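Local coordinates for beta-n-acetylhexosaminidase (Streptococcus pneumoniae, PDB 4AZH), which probably removes terminal beta-linked N-acetylglucosamine residues from glycans, as a family 20 glycoside hydrolase module of the exo-acting enzyme StrH, at residues I14-G19 with L327-D332; Y282-K287 with A336-E341. All coordinates share one frame; numbering follows the deposited sequence.

Interaction 1: residues I14-G19 with L327-D332; sequences ISIDAG and LSIWAD. With LOG (N-acetylglucosaminono-1,5-lactone (Z)-oxime), chain E.
Asp17 and Ala331 meet just past the last bridged pair of two parallel strands: the Ala331 N-H donates to Asp17 OD2 at 3.0 Å, reaching the carboxylate on its anti side, 24° out of plane. With CG anti to the backbone N (chi1 176°), the Asp17 side chain reaches across to the 327-332 segment. Its OD2 also lies in plane at the edge of the Trp330 indole, whose ring is turned 64° from the carboxylate. The other oxygen, OD1, accepts the Gly19 N-H at 3.2 Å, closing an Asx turn, and bonds to both oxygens limit the rotation of the carboxylate; Arg20, a residue of the ligand pocket, adds a salt bridge to OD2. Behind this end the strands run nearly parallel, and within these two segments the ladder includes Ser15 N to Leu327 O at 2.7 Å, Ile329 N to Ser15 O and Asp17 N to Ile329 O. This pairing joins strand 11-17 to strand 322-330, closing the (beta/alpha)8-type barrel between its first and last strands. On one face Ile14 CD1 sits 3.8 Å from Leu327 CD2; helix 340-352 packs on Ile14, Leu327 and Ile329, and helix 25-38 on Ile14 and Ile16. On the other face Ser15 OG bonds to His44 and to a water that donates to Ile329 O. That water lies 3.3 Å above the centre of the Trp330 ring, while the sugar analogue lies over the opposite face, C5 3.7 Å from the ring plane and displaced toward the rim. Asp332 grips the analogue, OD1 taking O4 and OD2 taking O6.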
loop_
_atom_site.group_PDB
_atom_site.type_symbol
_atom_site.label_atom_id
_atom_site.label_comp_id
_atom_site.label_asym_id
_atom_site.label_seq_id
_atom_site.Cartn_x
_atom_site.Cartn_y
_atom_site.Cartn_z
ATOM N N ILE A 14 6.957 -1.064 1.200
ATOM C CA ILE A 14 6.823 -0.198 2.365
ATOM C C ILE A 14 5.430 0.422 2.298
ATOM O O ILE A 14 5.051 0.972 1.277
ATOM C CB ILE A 14 7.961 0.875 2.439
ATOM C CG1 ILE A 14 7.708 1.896 3.549
ATOM C CG2 ILE A 14 8.134 1.628 1.112
ATOM C CD1 ILE A 14 7.795 1.358 4.973
ATOM N N SER A 15 4.646 0.292 3.366
ATOM C CA SER A 15 3.304 0.860 3.389
ATOM C C SER A 15 3.253 2.153 4.199
ATOM O O SER A 15 3.761 2.195 5.312
ATOM C CB SER A 15 2.304 -0.121 3.986
ATOM O OG SER A 15 1.035 0.505 4.123
ATOM N N ILE A 16 2.608 3.182 3.658
ATOM C CA ILE A 16 2.454 4.453 4.377
ATOM C C ILE A 16 0.994 4.836 4.548
ATOM O O ILE A 16 0.275 4.981 3.570
ATOM C CB ILE A 16 3.165 5.624 3.655
ATOM C CG1 ILE A 16 4.636 5.282 3.345
ATOM C CG2 ILE A 16 3.051 6.901 4.492
ATOM C CD1 ILE A 16 5.516 5.184 4.596
ATOM N N ASP A 17 0.586 5.030 5.798
ATOM C CA ASP A 17 -0.777 5.401 6.120
ATOM C C ASP A 17 -0.918 6.891 5.902
ATOM O O ASP A 17 -0.776 7.693 6.847
ATOM C CB ASP A 17 -1.102 4.993 7.579
ATOM C CG ASP A 17 -2.486 5.443 8.042
ATOM O OD1 ASP A 17 -3.332 5.920 7.222
ATOM O OD2 ASP A 17 -2.712 5.324 9.274
ATOM N N ALA A 18 -1.186 7.285 4.664
ATOM C CA ALA A 18 -1.380 8.711 4.347
ATOM C C ALA A 18 -2.852 8.992 4.282
ATOM O O ALA A 18 -3.282 9.903 3.607
ATOM C CB ALA A 18 -0.704 9.082 3.023
ATOM N N GLY A 19 -3.626 8.157 4.957
ATOM C CA GLY A 19 -5.057 8.314 5.050
ATOM C C GLY A 19 -5.392 8.990 6.363
ATOM O O GLY A 19 -6.149 9.962 6.396
ATOM N N LEU A 327 6.136 -4.171 4.804
ATOM C CA LEU A 327 6.335 -3.536 6.100
ATOM C C LEU A 327 5.444 -2.282 6.235
ATOM O O LEU A 327 5.370 -1.469 5.301
ATOM C CB LEU A 327 7.780 -3.146 6.199
ATOM C CG LEU A 327 8.213 -2.754 7.606
ATOM C CD1 LEU A 327 9.562 -3.371 7.945
ATOM C CD2 LEU A 327 8.193 -1.248 7.742
ATOM N N SER A 328 4.777 -2.097 7.375
ATOM C CA SER A 328 3.716 -1.078 7.432
ATOM C C SER A 328 3.902 -0.006 8.494
ATOM O O SER A 328 4.161 -0.312 9.674
ATOM C CB SER A 328 2.349 -1.746 7.577
ATOM O OG SER A 328 2.211 -2.799 6.618
ATOM N N ILE A 329 3.779 1.252 8.067
ATOM C CA ILE A 329 3.816 2.388 8.982
ATOM C C ILE A 329 2.409 2.945 9.113
ATOM O O ILE A 329 1.778 3.288 8.115
ATOM C CB ILE A 329 4.746 3.531 8.492
ATOM C CG1 ILE A 329 6.109 2.982 8.034
ATOM C CG2 ILE A 329 4.867 4.591 9.578
ATOM C CD1 ILE A 329 6.871 2.185 9.083
ATOM N N TRP A 330 1.918 3.019 10.340
ATOM C CA TRP A 330 0.557 3.436 10.572
ATOM C C TRP A 330 0.541 4.691 11.386
ATOM O O TRP A 330 1.492 4.973 12.108
ATOM C CB TRP A 330 -0.186 2.357 11.312
ATOM C CG TRP A 330 -0.273 1.062 10.555
ATOM C CD1 TRP A 330 0.489 -0.096 10.753
ATOM C CD2 TRP A 330 -1.204 0.727 9.461
ATOM N NE1 TRP A 330 0.100 -1.084 9.881
ATOM C CE2 TRP A 330 -0.903 -0.651 9.076
ATOM C CE3 TRP A 330 -2.192 1.414 8.777
ATOM C CZ2 TRP A 330 -1.580 -1.288 8.056
ATOM C CZ3 TRP A 330 -2.875 0.760 7.759
ATOM C CH2 TRP A 330 -2.569 -0.564 7.399
ATOM N N ALA A 331 -0.564 5.424 11.314
ATOM C CA ALA A 331 -0.682 6.711 11.994
ATOM C C ALA A 331 -1.935 6.805 12.872
ATOM O O ALA A 331 -2.715 7.756 12.769
ATOM C CB ALA A 331 -0.634 7.829 10.965
ATOM N N ASP A 332 -2.108 5.804 13.741
ATOM C CA ASP A 332 -3.350 5.634 14.560
ATOM C C ASP A 332 -3.665 6.891 15.364
ATOM O O ASP A 332 -4.834 7.231 15.580
ATOM C CB ASP A 332 -3.235 4.441 15.505
ATOM C CG ASP A 332 -3.121 3.115 14.759
ATOM O OD1 ASP A 332 -2.576 3.099 13.634
ATOM O OD2 ASP A 332 -3.596 2.084 15.306
HETATM C C2 LOG E . -5.395 -1.660 11.289
HETATM C C3 LOG E . -4.680 -0.366 10.902
HETATM C C4 LOG E . -3.949 0.148 12.122
HETATM C C5 LOG E . -2.902 -0.890 12.503
HETATM C C6 LOG E . -1.982 -0.320 13.603
HETATM C C7 LOG E . -4.610 -3.221 9.523
HETATM C C8 LOG E . -4.930 -3.918 8.204
HETATM N N2 LOG E . -5.617 -2.473 10.068
HETATM O O1 LOG E . -4.561 -4.344 13.385
HETATM O O3 LOG E . -5.623 0.648 10.349
HETATM O O4 LOG E . -3.268 1.335 11.807
HETATM O O5 LOG E . -3.545 -2.039 12.947
HETATM O O6 LOG E . -2.654 -0.244 14.838
HETATM C C1 LOG E . -4.673 -2.441 12.248
HETATM O O7 LOG E . -3.513 -3.398 10.055
HETATM N N1 LOG E . -5.215 -3.591 12.490
HETATM O O HOH W 1 0.604 1.205 6.552
#

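Interaction 2: residues Y282-K287 with A336-E341; sequences YILGQK and AEYKEE. With LOG (N-acetylglucosaminono-1,5-lactone (Z)-oxime), chain E.
Leu284 meets Ala336 through CB and Tyr338 through its two methyls. Its CB lies 4.0 Å from Ala336 CB, the methyl that also comes within 3.3 Å of the Leu284 carbonyl O. Beyond CB the chain extends with CG anti to the carbonyl carbon (chi1 -62°), which carries the two methyls along toward Tyr338. There CD1 rests 3.9 Å from Tyr338 CB, whereas CD2 comes to the phenol ring at its edge, near the ring plane, 4.1 Å from Tyr338 CD1. The two side chains cross obliquely. Leu284 is the second residue of a type II beta turn from Ile283 to Gln286, closed by Gln286 N to Ile283 O at 2.9 Å. The turn starts at the end of the short strand 282-283, which pairs with the end of barrel strand 322-330, and it packs on the chain leading into helix 340-352. Gly285 occupies its third position with positive phi (87°), a conformation readily taken by glycine, and lets Ala336 CB come close to the turn. Its N-H is held by Tyr282 OH at 3.1 Å with a fairly straight 162° angle, and Glu342 of the helix holds the same hydroxyl from the other segment's continuation. Around the pair, Ile343 touches Leu284 and Tyr338, and Phe23 meets the Tyr338 ring edge-to-face. Lys21 bonds to Ala336 O. One residue before Leu284, Ile283 directs CD1 to the ligand, 3.3 Å from O6 of the analogue.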
loop_
_atom_site.group_PDB
_atom_site.type_symbol
_atom_site.label_atom_id
_atom_site.label_comp_id
_atom_site.label_asym_id
_atom_site.label_seq_id
_atom_site.Cartn_x
_atom_site.Cartn_y
_atom_site.Cartn_z
ATOM N N TYR A 282 4.882 -0.398 12.606
ATOM C CA TYR A 282 5.210 0.706 13.479
ATOM C C TYR A 282 4.099 1.758 13.398
ATOM O O TYR A 282 3.669 2.163 12.314
ATOM C CB TYR A 282 6.566 1.295 13.131
ATOM C CG TYR A 282 6.865 2.585 13.858
ATOM C CD1 TYR A 282 6.771 2.663 15.260
ATOM C CD2 TYR A 282 7.253 3.732 13.160
ATOM C CE1 TYR A 282 7.048 3.851 15.930
ATOM C CE2 TYR A 282 7.536 4.921 13.828
ATOM C CZ TYR A 282 7.437 4.974 15.206
ATOM O OH TYR A 282 7.717 6.146 15.888
ATOM N N ILE A 283 3.600 2.147 14.566
ATOM C CA ILE A 283 2.601 3.185 14.687
ATOM C C ILE A 283 3.360 4.450 15.135
ATOM O O ILE A 283 4.039 4.435 16.152
ATOM C CB ILE A 283 1.566 2.762 15.726
ATOM C CG1 ILE A 283 0.783 1.538 15.212
ATOM C CG2 ILE A 283 0.658 3.911 16.068
ATOM C CD1 ILE A 283 0.102 0.764 16.325
ATOM N N LEU A 284 3.265 5.516 14.348
ATOM C CA LEU A 284 4.003 6.753 14.596
ATOM C C LEU A 284 3.813 7.175 16.046
ATOM O O LEU A 284 2.676 7.319 16.525
ATOM C CB LEU A 284 3.545 7.881 13.643
ATOM C CG LEU A 284 3.703 7.748 12.120
ATOM C CD1 LEU A 284 3.207 9.014 11.405
ATOM C CD2 LEU A 284 5.138 7.430 11.692
ATOM N N GLY A 285 4.934 7.320 16.750
ATOM C CA GLY A 285 4.927 7.796 18.133
ATOM C C GLY A 285 4.740 6.755 19.217
ATOM O O GLY A 285 4.776 7.103 20.392
ATOM N N GLN A 286 4.518 5.492 18.841
ATOM C CA GLN A 286 4.261 4.427 19.831
ATOM C C GLN A 286 5.485 4.242 20.702
ATOM O O GLN A 286 6.609 4.245 20.211
ATOM C CB GLN A 286 3.947 3.097 19.139
ATOM C CG GLN A 286 3.431 2.003 20.057
ATOM C CD GLN A 286 1.912 1.999 20.221
ATOM O OE1 GLN A 286 1.222 2.950 19.853
ATOM N NE2 GLN A 286 1.385 0.917 20.784
ATOM N N LYS A 287 5.270 4.072 21.996
ATOM C CA LYS A 287 6.387 3.904 22.913
ATOM C C LYS A 287 6.399 2.491 23.516
ATOM O O LYS A 287 5.351 1.837 23.571
ATOM C CB LYS A 287 6.383 5.022 23.970
ATOM C CG LYS A 287 6.883 6.367 23.444
ATOM C CD LYS A 287 8.130 6.177 22.560
ATOM C CE LYS A 287 8.875 7.477 22.240
ATOM N NZ LYS A 287 8.570 8.051 20.894
ATOM N N ALA A 336 0.705 12.466 16.037
ATOM C CA ALA A 336 2.086 12.072 16.292
ATOM C C ALA A 336 3.007 12.662 15.230
ATOM O O ALA A 336 2.609 12.838 14.086
ATOM C CB ALA A 336 2.208 10.554 16.300
ATOM N N GLU A 337 4.247 12.948 15.601
ATOM C CA GLU A 337 5.185 13.517 14.649
ATOM C C GLU A 337 5.715 12.453 13.697
ATOM O O GLU A 337 6.118 11.373 14.128
ATOM C CB GLU A 337 6.362 14.155 15.385
ATOM C CG GLU A 337 7.378 14.756 14.429
ATOM C CD GLU A 337 8.531 15.443 15.141
ATOM O OE1 GLU A 337 8.601 15.430 16.386
ATOM O OE2 GLU A 337 9.381 15.997 14.445
ATOM N N TYR A 338 5.717 12.738 12.405
ATOM C CA TYR A 338 6.311 11.797 11.484
ATOM C C TYR A 338 7.791 12.116 11.385
ATOM O O TYR A 338 8.151 13.199 10.960
ATOM C CB TYR A 338 5.639 11.830 10.111
ATOM C CG TYR A 338 6.514 11.313 9.008
ATOM C CD1 TYR A 338 6.880 9.961 8.964
ATOM C CD2 TYR A 338 6.981 12.162 7.992
ATOM C CE1 TYR A 338 7.698 9.467 7.960
ATOM C CE2 TYR A 338 7.787 11.665 6.969
ATOM C CZ TYR A 338 8.145 10.317 6.977
ATOM O OH TYR A 338 8.963 9.791 5.998
ATOM N N LYS A 339 8.626 11.165 11.809
ATOM C CA LYS A 339 10.070 11.350 11.840
ATOM C C LYS A 339 10.723 10.454 10.817
ATOM O O LYS A 339 10.992 9.274 11.090
ATOM C CB LYS A 339 10.645 11.027 13.217
ATOM C CG LYS A 339 10.181 11.932 14.333
ATOM C CD LYS A 339 10.790 11.436 15.637
ATOM C CE LYS A 339 10.063 12.096 16.797
ATOM N NZ LYS A 339 10.645 11.605 18.066
ATOM N N GLU A 340 10.974 11.028 9.647
ATOM C CA GLU A 340 11.530 10.340 8.495
ATOM C C GLU A 340 12.524 9.261 8.879
ATOM O O GLU A 340 12.391 8.090 8.478
ATOM C CB GLU A 340 12.241 11.367 7.627
ATOM C CG GLU A 340 12.375 11.008 6.172
ATOM C CD GLU A 340 12.892 12.197 5.381
ATOM O OE1 GLU A 340 14.111 12.473 5.451
ATOM O OE2 GLU A 340 12.075 12.873 4.708
ATOM N N GLU A 341 13.498 9.657 9.689
ATOM C CA GLU A 341 14.610 8.785 9.989
ATOM C C GLU A 341 14.187 7.517 10.703
ATOM O O GLU A 341 14.860 6.509 10.553
ATOM C CB GLU A 341 15.735 9.521 10.763
ATOM C CG GLU A 341 15.461 9.767 12.256
ATOM C CD GLU A 341 14.512 10.951 12.551
ATOM O OE1 GLU A 341 14.009 11.646 11.591
ATOM O OE2 GLU A 341 14.274 11.182 13.770
HETATM C C2 LOG E . -5.395 -1.660 11.289
HETATM C C3 LOG E . -4.680 -0.366 10.902
HETATM C C4 LOG E . -3.949 0.148 12.122
HETATM C C5 LOG E . -2.902 -0.890 12.503
HETATM C C6 LOG E . -1.982 -0.320 13.603
HETATM C C7 LOG E . -4.610 -3.221 9.523
HETATM C C8 LOG E . -4.930 -3.918 8.204
HETATM N N2 LOG E . -5.617 -2.473 10.068
HETATM O O1 LOG E . -4.561 -4.344 13.385
HETATM O O3 LOG E . -5.623 0.648 10.349
HETATM O O4 LOG E . -3.268 1.335 11.807
HETATM O O5 LOG E . -3.545 -2.039 12.947
HETATM O O6 LOG E . -2.654 -0.244 14.838
HETATM C C1 LOG E . -4.673 -2.441 12.248
HETATM O O7 LOG E . -3.513 -3.398 10.055
HETATM N N1 LOG E . -5.215 -3.591 12.490
#

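How the interactions relate
Strand 322-330 is the element shared by the two contacts: in interaction 1 it pairs with 14-17, and on its other side it takes strand 282-283 of interaction 2. In that second pairing Trp330 N probably donates a hydrogen bond to Tyr282 O at 2.8 Å. Leu284 N probably donates another to Trp330 O at 2.9 Å. Ile329 CG2 packs on Leu284 CD2 at 3.5 Å. The centres of interactions 1 and 2 are about 10 Å apart. Both reach the bound oxime: Trp330 and Asp332 in interaction 1 and Ile283 in interaction 2 line the same pocket, with Ile283 and Asp332 converging on O6. Interaction 2 otherwise lies toward the surface, where 336-341 leads from the strand into helix 340-352.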